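Local coordinates for protein tryptophan--tRNA ligase (Mycoplasma pneumoniae, PDB 2YY5) that catalyses the ATP-dependent attachment of tryptophan to tRNA(Trp), probably by way of a tryptophanyl-adenylate intermediate, at residues K188-I193 against L255-K260; G15-G20 against G24-L29; T249-I254 against L285-A290. The protein carries 1 engineered substitution. One frame throughout, in Å; residues are numbered along the deposited sequence.

Contact 1: K188-I193 against L255-K260; sequences KDTNRI and LKALLK. With WSA (5'-O-[(L-tryptophylamino)sulfonyl]adenosine), chain J.
Thr190, in an irregular loop, faces Ala257 on the final turns of helix 246-259, their CA atoms 7.3 Å apart, and the chain of the loop runs past the helix without regular pairing. The methyl CG2 of Thr190 meets the methyl CB of Ala257 at 3.5 Å. CG2 of Thr190 lies anti to the carbonyl carbon, while OG1 (chi1 70°) turns to another partner, the carbonyl of Leu23 on helix 19-26. Alongside, Asp189 and Lys256 cross at about a right angle. Their salt bridge is long, OD1 of Asp189 standing 3.9 Å from NZ of Lys256, and a water spans the pair through two weak hydrogen bonds. A bend at chi3 (79°) in the lysine brings NZ round to the carboxylate at the more exposed end of the contact.

The loop belongs to the nucleotide pocket of this class I synthetase, next to the HIGH-region helix. Ile193 reads the adenine Watson-Crick edge of the bound tryptophanyl-adenylate analogue with its backbone: its N donates to N1 of the ligand (2.7 Å, 151°), and its O accepts from N6 at 2.9 Å. CD1 of Ile193 packs 3.6 Å from the same N1, and its side chain also rests on Leu23 and Met203.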
loop_
_atom_site.group_PDB
_atom_site.type_symbol
_atom_site.label_atom_id
_atom_site.label_comp_id
_atom_site.label_asym_id
_atom_site.label_seq_id
_atom_site.Cartn_x
_atom_site.Cartn_y
_atom_site.Cartn_z
ATOM N N LYS B 188 -11.994 -28.891 -10.231
ATOM C CA LYS B 188 -12.803 -29.873 -9.516
ATOM C C LYS B 188 -11.997 -30.981 -8.845
ATOM O O LYS B 188 -12.288 -31.355 -7.708
ATOM C CB LYS B 188 -13.847 -30.508 -10.452
ATOM C CG LYS B 188 -13.290 -31.550 -11.411
ATOM C CD LYS B 188 -14.400 -32.266 -12.172
ATOM C CE LYS B 188 -13.858 -33.463 -12.956
ATOM N NZ LYS B 188 -14.929 -34.210 -13.673
ATOM N N ASP B 189 -10.985 -31.496 -9.537
ATOM C CA ASP B 189 -10.164 -32.583 -9.004
ATOM C C ASP B 189 -8.861 -32.183 -8.316
ATOM O O ASP B 189 -8.585 -32.622 -7.203
ATOM C CB ASP B 189 -9.818 -33.572 -10.121
ATOM C CG ASP B 189 -11.039 -34.065 -10.871
ATOM O OD1 ASP B 189 -11.921 -34.677 -10.232
ATOM O OD2 ASP B 189 -11.114 -33.843 -12.100
ATOM N N THR B 190 -8.067 -31.348 -8.986
ATOM C CA THR B 190 -6.752 -30.940 -8.488
ATOM C C THR B 190 -6.645 -29.614 -7.723
ATOM O O THR B 190 -5.565 -29.018 -7.656
ATOM C CB THR B 190 -5.745 -30.875 -9.668
ATOM O OG1 THR B 190 -6.079 -29.769 -10.515
ATOM C CG2 THR B 190 -5.800 -32.152 -10.504
ATOM N N ASN B 191 -7.736 -29.156 -7.125
ATOM C CA ASN B 191 -7.698 -27.880 -6.420
ATOM C C ASN B 191 -6.819 -27.879 -5.171
ATOM O O ASN B 191 -6.542 -26.824 -4.597
ATOM C CB ASN B 191 -9.117 -27.454 -6.053
ATOM C CG ASN B 191 -9.758 -28.391 -5.062
ATOM O OD1 ASN B 191 -9.465 -28.338 -3.864
ATOM N ND2 ASN B 191 -10.629 -29.271 -5.554
ATOM N N ARG B 192 -6.351 -29.048 -4.757
ATOM C CA ARG B 192 -5.534 -29.101 -3.557
ATOM C C ARG B 192 -4.663 -30.350 -3.485
ATOM O O ARG B 192 -5.040 -31.335 -2.862
ATOM C CB ARG B 192 -6.454 -29.023 -2.329
ATOM C CG ARG B 192 -5.742 -28.923 -0.994
ATOM C CD ARG B 192 -6.694 -29.216 0.160
ATOM N NE ARG B 192 -6.002 -29.234 1.448
ATOM C CZ ARG B 192 -6.400 -29.946 2.499
ATOM N NH1 ARG B 192 -5.711 -29.899 3.634
ATOM N NH2 ARG B 192 -7.481 -30.716 2.413
ATOM N N ILE B 193 -3.500 -30.317 -4.126
ATOM C CA ILE B 193 -2.597 -31.464 -4.090
ATOM C C ILE B 193 -1.981 -31.563 -2.692
ATOM O O ILE B 193 -1.547 -30.554 -2.120
ATOM C CB ILE B 193 -1.469 -31.347 -5.152
ATOM C CG1 ILE B 193 -2.045 -31.589 -6.544
ATOM C CG2 ILE B 193 -0.363 -32.358 -4.874
ATOM C CD1 ILE B 193 -2.891 -30.455 -7.047
ATOM N N LEU B 255 -2.083 -38.685 -10.493
ATOM C CA LEU B 255 -1.864 -39.574 -11.631
ATOM C C LEU B 255 -2.931 -39.317 -12.703
ATOM O O LEU B 255 -2.614 -39.218 -13.889
ATOM C CB LEU B 255 -1.932 -41.044 -11.177
ATOM C CG LEU B 255 -1.121 -42.129 -11.911
ATOM C CD1 LEU B 255 -1.900 -43.436 -11.881
ATOM C CD2 LEU B 255 -0.851 -41.741 -13.351
ATOM N N LYS B 256 -4.192 -39.211 -12.283
ATOM C CA LYS B 256 -5.281 -38.967 -13.226
ATOM C C LYS B 256 -5.096 -37.656 -14.002
ATOM O O LYS B 256 -5.341 -37.600 -15.210
ATOM C CB LYS B 256 -6.645 -38.951 -12.504
ATOM C CG LYS B 256 -7.827 -38.818 -13.483
ATOM C CD LYS B 256 -9.193 -39.129 -12.867
ATOM C CE LYS B 256 -9.735 -37.973 -12.038
ATOM N NZ LYS B 256 -11.115 -38.236 -11.536
ATOM N N ALA B 257 -4.667 -36.612 -13.299
ATOM C CA ALA B 257 -4.452 -35.302 -13.900
ATOM C C ALA B 257 -3.260 -35.297 -14.863
ATOM O O ALA B 257 -3.270 -34.590 -15.874
ATOM C CB ALA B 257 -4.245 -34.257 -12.798
ATOM N N LEU B 258 -2.236 -36.083 -14.553
ATOM C CA LEU B 258 -1.054 -36.138 -15.402
ATOM C C LEU B 258 -1.279 -36.917 -16.691
ATOM O O LEU B 258 -0.634 -36.654 -17.702
ATOM C CB LEU B 258 0.117 -36.741 -14.629
ATOM C CG LEU B 258 0.565 -35.948 -13.402
ATOM C CD1 LEU B 258 1.779 -36.640 -12.776
ATOM C CD2 LEU B 258 0.908 -34.513 -13.802
ATOM N N LEU B 259 -2.203 -37.869 -16.651
ATOM C CA LEU B 259 -2.504 -38.683 -17.816
ATOM C C LEU B 259 -3.179 -37.906 -18.946
ATOM O O LEU B 259 -3.142 -38.341 -20.095
ATOM C CB LEU B 259 -3.361 -39.873 -17.397
ATOM C CG LEU B 259 -2.661 -40.795 -16.391
ATOM C CD1 LEU B 259 -3.604 -41.895 -15.934
ATOM C CD2 LEU B 259 -1.411 -41.383 -17.033
ATOM N N LYS B 260 -3.783 -36.758 -18.627
ATOM C CA LYS B 260 -4.455 -35.922 -19.630
ATOM C C LYS B 260 -3.399 -35.246 -20.502
ATOM O O LYS B 260 -3.680 -34.791 -21.610
ATOM C CB LYS B 260 -5.287 -34.807 -18.972
ATOM C CG LYS B 260 -5.994 -35.173 -17.685
ATOM C CD LYS B 260 -6.511 -33.927 -16.953
ATOM C CE LYS B 260 -7.732 -33.332 -17.632
ATOM N NZ LYS B 260 -8.881 -34.284 -17.643
HETATM C CD2 WSA J . -3.290 -14.021 -6.753
HETATM C CE3 WSA J . -3.920 -15.116 -7.334
HETATM C CZ3 WSA J . -5.107 -14.932 -8.033
HETATM C CH2 WSA J . -5.659 -13.659 -8.148
HETATM C CZ2 WSA J . -5.027 -12.567 -7.565
HETATM C CE2 WSA J . -3.840 -12.751 -6.866
HETATM N N11 WSA J . -3.024 -11.907 -6.239
HETATM C CD1 WSA J . -1.990 -12.577 -5.741
HETATM C CG WSA J . -2.111 -13.871 -6.033
HETATM C CB WSA J . -1.124 -14.974 -5.656
HETATM C CA WSA J . -1.768 -16.017 -4.739
HETATM N NH3 WSA J . -2.282 -15.381 -3.519
HETATM C C WSA J . -0.715 -17.064 -4.368
HETATM O O WSA J . 0.135 -16.813 -3.520
HETATM N NS WSA J . -0.769 -18.230 -5.004
HETATM S S WSA J . 0.671 -18.990 -4.913
HETATM O O1S WSA J . 1.739 -18.146 -5.545
HETATM O O2S WSA J . 1.040 -19.229 -3.479
HETATM O "O5'" WSA J . 0.514 -20.225 -5.621
HETATM C "C5'" WSA J . 0.014 -20.181 -6.962
HETATM C "C4'" WSA J . -1.265 -20.994 -7.188
HETATM O "O4'" WSA J . -1.046 -22.363 -6.803
HETATM C "C3'" WSA J . -2.467 -20.500 -6.379
HETATM O "O3'" WSA J . -3.655 -20.602 -7.170
HETATM C "C2'" WSA J . -2.517 -21.516 -5.239
HETATM O "O2'" WSA J . -3.853 -21.611 -4.736
HETATM C "C1'" WSA J . -2.189 -22.775 -6.038
HETATM N N9 WSA J . -1.803 -23.874 -5.120
HETATM C C8 WSA J . -0.866 -23.786 -4.179
HETATM N N7 WSA J . -0.726 -24.963 -3.574
HETATM C C5 WSA J . -1.585 -25.811 -4.138
HETATM C C4 WSA J . -2.277 -25.112 -5.117
HETATM N N3 WSA J . -3.214 -25.752 -5.836
HETATM C C2 WSA J . -3.474 -27.030 -5.621
HETATM N N1 WSA J . -2.830 -27.722 -4.699
HETATM C C6 WSA J . -1.882 -27.149 -3.942
HETATM N N6 WSA J . -1.223 -27.854 -3.023
HETATM O O HOH W 1 -9.742 -37.019 -9.167
#

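Contact 2: G15-G20 against G24-L29; sequences GKQHLG and GVMQSL. With WSA (5'-O-[(L-tryptophylamino)sulfonyl]adenosine), chain J; SO4 (sulfate ion), chain H.
Beside the helical turn that joins Gly20 to Gly24, the imidazole of His18 meets its named polar neighbours at the edge and in the ring plane, not over a face. ND1 takes a weak, bent bond from Gly20 N (2.7 Å, 124°), a capping bond to His18, which sits at the N-cap position of helix 19-26. On another part of the rim, NE2 donates to O3 of a sulfate at 3.0 Å, nearly straight at 168°, and CE1 comes 3.6 Å from N7 of the adenine of the tryptophanyl-adenylate analogue. With chi1 at 60°, CG sits between the backbone N and the carbonyl carbon, and this swings the ring back over the start of the helix.

The sequence from His18 to Gly20 lies in the HIGH region, the class I synthetase signature that helps hold ATP; the sulfate, probably from the crystallisation liquor, is also held by Lys205 of the KMSKS motif. Across the turn, Gly24 N donates to Gly20 O (2.7 Å), tilted from the carbonyl plane, where the helix is widening toward a pi-type turn. Both residues lack side chains, and the adenine lies close against them, its N3 3.0 Å from Gly20 O and 3.5 Å from Gly24 CA. Behind the turn, CE of the extended Met26 side chain touches CG of Gln17 at 3.9 Å, under cover of Leu64 and Ile11.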
loop_
_atom_site.group_PDB
_atom_site.type_symbol
_atom_site.label_atom_id
_atom_site.label_comp_id
_atom_site.label_asym_id
_atom_site.label_seq_id
_atom_site.Cartn_x
_atom_site.Cartn_y
_atom_site.Cartn_z
ATOM N N GLY B 15 11.717 -20.493 -6.399
ATOM C CA GLY B 15 12.447 -21.663 -6.848
ATOM C C GLY B 15 11.764 -22.888 -6.287
ATOM O O GLY B 15 12.156 -24.018 -6.557
ATOM N N LYS B 16 10.723 -22.646 -5.500
ATOM C CA LYS B 16 9.957 -23.709 -4.869
ATOM C C LYS B 16 8.666 -24.015 -5.608
ATOM O O LYS B 16 7.780 -24.675 -5.061
ATOM C CB LYS B 16 9.623 -23.340 -3.423
ATOM C CG LYS B 16 10.285 -24.224 -2.378
ATOM C CD LYS B 16 11.567 -23.620 -1.811
ATOM C CE LYS B 16 12.053 -24.455 -0.627
ATOM N NZ LYS B 16 13.057 -23.769 0.223
ATOM N N GLN B 17 8.548 -23.524 -6.840
ATOM C CA GLN B 17 7.365 -23.792 -7.651
ATOM C C GLN B 17 7.195 -25.320 -7.661
ATOM O O GLN B 17 8.134 -26.051 -8.005
ATOM C CB GLN B 17 7.590 -23.270 -9.070
ATOM C CG GLN B 17 6.409 -22.541 -9.680
ATOM C CD GLN B 17 6.043 -21.275 -8.929
ATOM O OE1 GLN B 17 4.966 -21.187 -8.345
ATOM N NE2 GLN B 17 6.941 -20.292 -8.936
ATOM N N HIS B 18 6.011 -25.801 -7.278
ATOM C CA HIS B 18 5.747 -27.243 -7.209
ATOM C C HIS B 18 4.508 -27.722 -7.974
ATOM O O HIS B 18 3.759 -26.917 -8.533
ATOM C CB HIS B 18 5.623 -27.659 -5.744
ATOM C CG HIS B 18 4.523 -26.955 -5.008
ATOM N ND1 HIS B 18 3.192 -27.102 -5.334
ATOM C CD2 HIS B 18 4.558 -26.095 -3.961
ATOM C CE1 HIS B 18 2.454 -26.368 -4.521
ATOM N NE2 HIS B 18 3.259 -25.746 -3.677
ATOM N N LEU B 19 4.309 -29.043 -7.979
ATOM C CA LEU B 19 3.185 -29.703 -8.651
ATOM C C LEU B 19 1.810 -29.202 -8.196
ATOM O O LEU B 19 0.841 -29.272 -8.949
ATOM C CB LEU B 19 3.246 -31.211 -8.414
ATOM C CG LEU B 19 3.558 -32.167 -9.563
ATOM C CD1 LEU B 19 3.300 -33.584 -9.084
ATOM C CD2 LEU B 19 2.686 -31.871 -10.764
ATOM N N GLY B 20 1.723 -28.732 -6.955
ATOM C CA GLY B 20 0.459 -28.219 -6.464
ATOM C C GLY B 20 0.094 -27.006 -7.294
ATOM O O GLY B 20 -1.061 -26.821 -7.662
ATOM N N GLY B 24 -2.796 -27.037 -9.759
ATOM C CA GLY B 24 -3.786 -26.105 -9.256
ATOM C C GLY B 24 -4.317 -25.092 -10.250
ATOM O O GLY B 24 -5.520 -24.811 -10.265
ATOM N N VAL B 25 -3.433 -24.544 -11.084
ATOM C CA VAL B 25 -3.827 -23.520 -12.047
ATOM C C VAL B 25 -3.096 -23.553 -13.378
ATOM O O VAL B 25 -3.714 -23.386 -14.422
ATOM C CB VAL B 25 -3.633 -22.097 -11.459
ATOM C CG1 VAL B 25 -4.617 -21.861 -10.338
ATOM C CG2 VAL B 25 -2.206 -21.932 -10.939
ATOM N N MET B 26 -1.783 -23.742 -13.339
ATOM C CA MET B 26 -0.983 -23.770 -14.558
ATOM C C MET B 26 -1.518 -24.670 -15.662
ATOM O O MET B 26 -1.712 -24.218 -16.787
ATOM C CB MET B 26 0.460 -24.165 -14.237
ATOM C CG MET B 26 1.226 -23.074 -13.533
ATOM S SD MET B 26 2.946 -23.463 -13.197
ATOM C CE MET B 26 3.333 -22.120 -12.053
ATOM N N GLN B 27 -1.753 -25.940 -15.343
ATOM C CA GLN B 27 -2.252 -26.907 -16.321
ATOM C C GLN B 27 -3.521 -26.487 -17.067
ATOM O O GLN B 27 -3.661 -26.759 -18.261
ATOM C CB GLN B 27 -2.497 -28.269 -15.650
ATOM C CG GLN B 27 -3.381 -29.205 -16.473
ATOM C CD GLN B 27 -3.642 -30.534 -15.799
ATOM O OE1 GLN B 27 -2.822 -31.446 -15.870
ATOM N NE2 GLN B 27 -4.788 -30.647 -15.131
ATOM N N SER B 28 -4.445 -25.836 -16.371
ATOM C CA SER B 28 -5.692 -25.425 -17.002
ATOM C C SER B 28 -5.572 -24.096 -17.734
ATOM O O SER B 28 -6.529 -23.628 -18.351
ATOM C CB SER B 28 -6.804 -25.341 -15.957
ATOM O OG SER B 28 -6.530 -24.328 -15.018
ATOM N N LEU B 29 -4.393 -23.495 -17.670
ATOM C CA LEU B 29 -4.135 -22.216 -18.322
ATOM C C LEU B 29 -4.315 -22.307 -19.830
ATOM O O LEU B 29 -4.746 -21.353 -20.467
ATOM C CB LEU B 29 -2.711 -21.768 -18.011
ATOM C CG LEU B 29 -2.529 -20.435 -17.301
ATOM C CD1 LEU B 29 -3.584 -20.241 -16.224
ATOM C CD2 LEU B 29 -1.127 -20.402 -16.725
HETATM C CD2 WSA J . -3.290 -14.021 -6.753
HETATM C CE3 WSA J . -3.920 -15.116 -7.334
HETATM C CZ3 WSA J . -5.107 -14.932 -8.033
HETATM C CH2 WSA J . -5.659 -13.659 -8.148
HETATM C CZ2 WSA J . -5.027 -12.567 -7.565
HETATM C CE2 WSA J . -3.840 -12.751 -6.866
HETATM N N11 WSA J . -3.024 -11.907 -6.239
HETATM C CD1 WSA J . -1.990 -12.577 -5.741
HETATM C CG WSA J . -2.111 -13.871 -6.033
HETATM C CB WSA J . -1.124 -14.974 -5.656
HETATM C CA WSA J . -1.768 -16.017 -4.739
HETATM N NH3 WSA J . -2.282 -15.381 -3.519
HETATM C C WSA J . -0.715 -17.064 -4.368
HETATM O O WSA J . 0.135 -16.813 -3.520
HETATM N NS WSA J . -0.769 -18.230 -5.004
HETATM S S WSA J . 0.671 -18.990 -4.913
HETATM O O1S WSA J . 1.739 -18.146 -5.545
HETATM O O2S WSA J . 1.040 -19.229 -3.479
HETATM O "O5'" WSA J . 0.514 -20.225 -5.621
HETATM C "C5'" WSA J . 0.014 -20.181 -6.962
HETATM C "C4'" WSA J . -1.265 -20.994 -7.188
HETATM O "O4'" WSA J . -1.046 -22.363 -6.803
HETATM C "C3'" WSA J . -2.467 -20.500 -6.379
HETATM O "O3'" WSA J . -3.655 -20.602 -7.170
HETATM C "C2'" WSA J . -2.517 -21.516 -5.239
HETATM O "O2'" WSA J . -3.853 -21.611 -4.736
HETATM C "C1'" WSA J . -2.189 -22.775 -6.038
HETATM N N9 WSA J . -1.803 -23.874 -5.120
HETATM C C8 WSA J . -0.866 -23.786 -4.179
HETATM N N7 WSA J . -0.726 -24.963 -3.574
HETATM C C5 WSA J . -1.585 -25.811 -4.138
HETATM C C4 WSA J . -2.277 -25.112 -5.117
HETATM N N3 WSA J . -3.214 -25.752 -5.836
HETATM C C2 WSA J . -3.474 -27.030 -5.621
HETATM N N1 WSA J . -2.830 -27.722 -4.699
HETATM C C6 WSA J . -1.882 -27.149 -3.942
HETATM N N6 WSA J . -1.223 -27.854 -3.023
HETATM S S SO4 H . 2.381 -22.289 -2.097
HETATM O O1 SO4 H . 0.979 -22.005 -1.765
HETATM O O2 SO4 H . 3.251 -21.257 -1.487
HETATM O O3 SO4 H . 2.736 -23.629 -1.588
HETATM O O4 SO4 H . 2.556 -22.248 -3.553
#

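Contact 3: T249-I254 against L285-A290; sequences TNMLTI and LDLKNA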
loop_
_atom_site.group_PDB
_atom_site.type_symbol
_atom_site.label_atom_id
_atom_site.label_comp_id
_atom_site.label_asym_id
_atom_site.label_seq_id
_atom_site.Cartn_x
_atom_site.Cartn_y
_atom_site.Cartn_z
ATOM N N THR B 249 -5.060 -41.805 -2.021
ATOM C CA THR B 249 -6.007 -41.033 -2.813
ATOM C C THR B 249 -5.302 -39.883 -3.539
ATOM O O THR B 249 -5.551 -39.643 -4.718
ATOM C CB THR B 249 -7.139 -40.457 -1.930
ATOM O OG1 THR B 249 -7.730 -41.518 -1.171
ATOM C CG2 THR B 249 -8.221 -39.789 -2.799
ATOM N N ASN B 250 -4.415 -39.189 -2.831
ATOM C CA ASN B 250 -3.676 -38.067 -3.404
ATOM C C ASN B 250 -2.850 -38.492 -4.613
ATOM O O ASN B 250 -2.929 -37.869 -5.670
ATOM C CB ASN B 250 -2.749 -37.461 -2.354
ATOM C CG ASN B 250 -2.100 -36.177 -2.821
ATOM O OD1 ASN B 250 -0.909 -35.957 -2.605
ATOM N ND2 ASN B 250 -2.883 -35.314 -3.453
ATOM N N MET B 251 -2.048 -39.543 -4.461
ATOM C CA MET B 251 -1.229 -40.018 -5.573
ATOM C C MET B 251 -2.128 -40.415 -6.739
ATOM O O MET B 251 -1.778 -40.260 -7.901
ATOM C CB MET B 251 -0.385 -41.224 -5.149
ATOM C CG MET B 251 0.732 -40.897 -4.172
ATOM S SD MET B 251 1.873 -42.280 -3.943
ATOM C CE MET B 251 0.966 -43.265 -2.764
ATOM N N LEU B 252 -3.303 -40.921 -6.410
ATOM C CA LEU B 252 -4.246 -41.364 -7.421
ATOM C C LEU B 252 -4.836 -40.209 -8.231
ATOM O O LEU B 252 -4.917 -40.293 -9.459
ATOM C CB LEU B 252 -5.353 -42.179 -6.751
ATOM C CG LEU B 252 -6.129 -43.210 -7.572
ATOM C CD1 LEU B 252 -5.180 -44.141 -8.329
ATOM C CD2 LEU B 252 -7.022 -43.997 -6.617
ATOM N N THR B 253 -5.242 -39.125 -7.571
ATOM C CA THR B 253 -5.809 -38.010 -8.320
ATOM C C THR B 253 -4.722 -37.240 -9.093
ATOM O O THR B 253 -5.013 -36.627 -10.122
ATOM C CB THR B 253 -6.677 -37.040 -7.408
ATOM O OG1 THR B 253 -6.148 -35.711 -7.455
ATOM C CG2 THR B 253 -6.724 -37.516 -5.968
ATOM N N ILE B 254 -3.475 -37.294 -8.616
ATOM C CA ILE B 254 -2.364 -36.621 -9.299
ATOM C C ILE B 254 -2.116 -37.357 -10.598
ATOM O O ILE B 254 -1.946 -36.739 -11.656
ATOM C CB ILE B 254 -1.039 -36.669 -8.494
ATOM C CG1 ILE B 254 -1.140 -35.787 -7.247
ATOM C CG2 ILE B 254 0.120 -36.198 -9.372
ATOM C CD1 ILE B 254 -0.011 -35.998 -6.262
ATOM N N LEU B 285 3.017 -50.155 -4.651
ATOM C CA LEU B 285 4.265 -49.889 -5.344
ATOM C C LEU B 285 4.003 -49.704 -6.835
ATOM O O LEU B 285 4.706 -48.947 -7.497
ATOM C CB LEU B 285 5.266 -51.025 -5.110
ATOM C CG LEU B 285 5.410 -51.522 -3.664
ATOM C CD1 LEU B 285 5.469 -50.344 -2.687
ATOM C CD2 LEU B 285 4.225 -52.415 -3.332
ATOM N N ASP B 286 2.984 -50.381 -7.358
ATOM C CA ASP B 286 2.634 -50.275 -8.774
ATOM C C ASP B 286 2.075 -48.891 -9.080
ATOM O O ASP B 286 2.203 -48.385 -10.195
ATOM C CB ASP B 286 1.602 -51.340 -9.141
ATOM C CG ASP B 286 2.181 -52.740 -9.129
ATOM O OD1 ASP B 286 1.496 -53.664 -8.642
ATOM O OD2 ASP B 286 3.315 -52.923 -9.615
ATOM N N LEU B 287 1.444 -48.293 -8.073
ATOM C CA LEU B 287 0.866 -46.962 -8.193
ATOM C C LEU B 287 1.985 -45.926 -8.200
ATOM O O LEU B 287 1.984 -45.007 -9.021
ATOM C CB LEU B 287 -0.096 -46.696 -7.023
ATOM C CG LEU B 287 -0.726 -45.307 -6.854
ATOM C CD1 LEU B 287 -1.502 -44.910 -8.103
ATOM C CD2 LEU B 287 -1.645 -45.320 -5.644
ATOM N N LYS B 288 2.943 -46.078 -7.287
ATOM C CA LYS B 288 4.066 -45.148 -7.206
ATOM C C LYS B 288 4.871 -45.175 -8.492
ATOM O O LYS B 288 5.341 -44.139 -8.968
ATOM C CB LYS B 288 4.965 -45.492 -6.022
ATOM C CG LYS B 288 4.370 -45.112 -4.683
ATOM C CD LYS B 288 5.292 -45.470 -3.524
ATOM C CE LYS B 288 4.703 -44.989 -2.200
ATOM N NZ LYS B 288 5.523 -45.401 -1.035
ATOM N N ASN B 289 5.021 -46.373 -9.049
ATOM C CA ASN B 289 5.748 -46.569 -10.296
ATOM C C ASN B 289 5.123 -45.784 -11.440
ATOM O O ASN B 289 5.821 -45.081 -12.166
ATOM C CB ASN B 289 5.770 -48.050 -10.671
ATOM C CG ASN B 289 7.052 -48.734 -10.256
ATOM O OD1 ASN B 289 7.220 -49.132 -9.105
ATOM N ND2 ASN B 289 7.978 -48.859 -11.199
ATOM N N ALA B 290 3.807 -45.921 -11.598
ATOM C CA ALA B 290 3.082 -45.234 -12.659
ATOM C C ALA B 290 3.052 -43.724 -12.421
ATOM O O ALA B 290 3.091 -42.930 -13.368
ATOM C CB ALA B 290 1.666 -45.783 -12.757
#
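Met251 and Leu252 of helix 246-259 pack against Leu287 and Lys288 of helix 284-308 through apolar groups, the axes of the two short segments approaching to 10.2 Å at their closest and inclined at 37°. Met251, Leu252 and Leu287 form the buried part. There CD1 of Leu252 meets CD1 of Leu287 at 3.8 Å, the two side chains crossing at about a right angle, while the other methyl of Leu287, CD2, reaches CB of Met251 at a looser 4.3 Å. Leu287 has CG anti to its backbone N (chi1 174°), which extends the isobutyl group toward helix 246-259 and lets its two methyls serve two different partners. Phe240 adds to the cover on Leu252, and Leu291, one turn on from Leu287, also touches Met251.

On the Lys288 side, which is partly exposed, Met251 crosses the aliphatic stem of the lysine, SD lying 3.8 Å from CG. A bend at chi3 (-81°) turns the methionine CE to within 4.2 Å of the lysine CE. The lysine runs on extended, and NZ is hydrogen-bonded to the backbone carbonyls of Arg228, at the end of helix 220-228, and Ala230 just beyond. The outward side of helix 284-308, at Leu285 and Asn289, is open to solvent. Such helix-on-helix packing is in keeping with the mainly helical part that follows the KMSKS motif in tryptophanyl-tRNA synthetases.

In the fold
The three contacts form a continuous path from the adenylate pocket into the helical part of the chain. Contacts 1 and 2 both touch the bound analogue, their centres about 11 Å apart: contact 1 supplies the pocket wall beyond the adenine edge, and contact 2 the HIGH-region turn beside it. They pack together where Ile193 CB lies 3.9 Å from Gly20 CA. Contacts 1 and 3 share helix 246-259, also with centres about 11 Å apart, and Ile193 CG2 meets Ile254 CD1 at 3.9 Å. Contact 3 keeps clear of the ligand, the side chain of Met251 being about 13 Å away, yet Leu19 CD1 lies 4.1 Å from Ile254 CG2, linking it directly to contact 2.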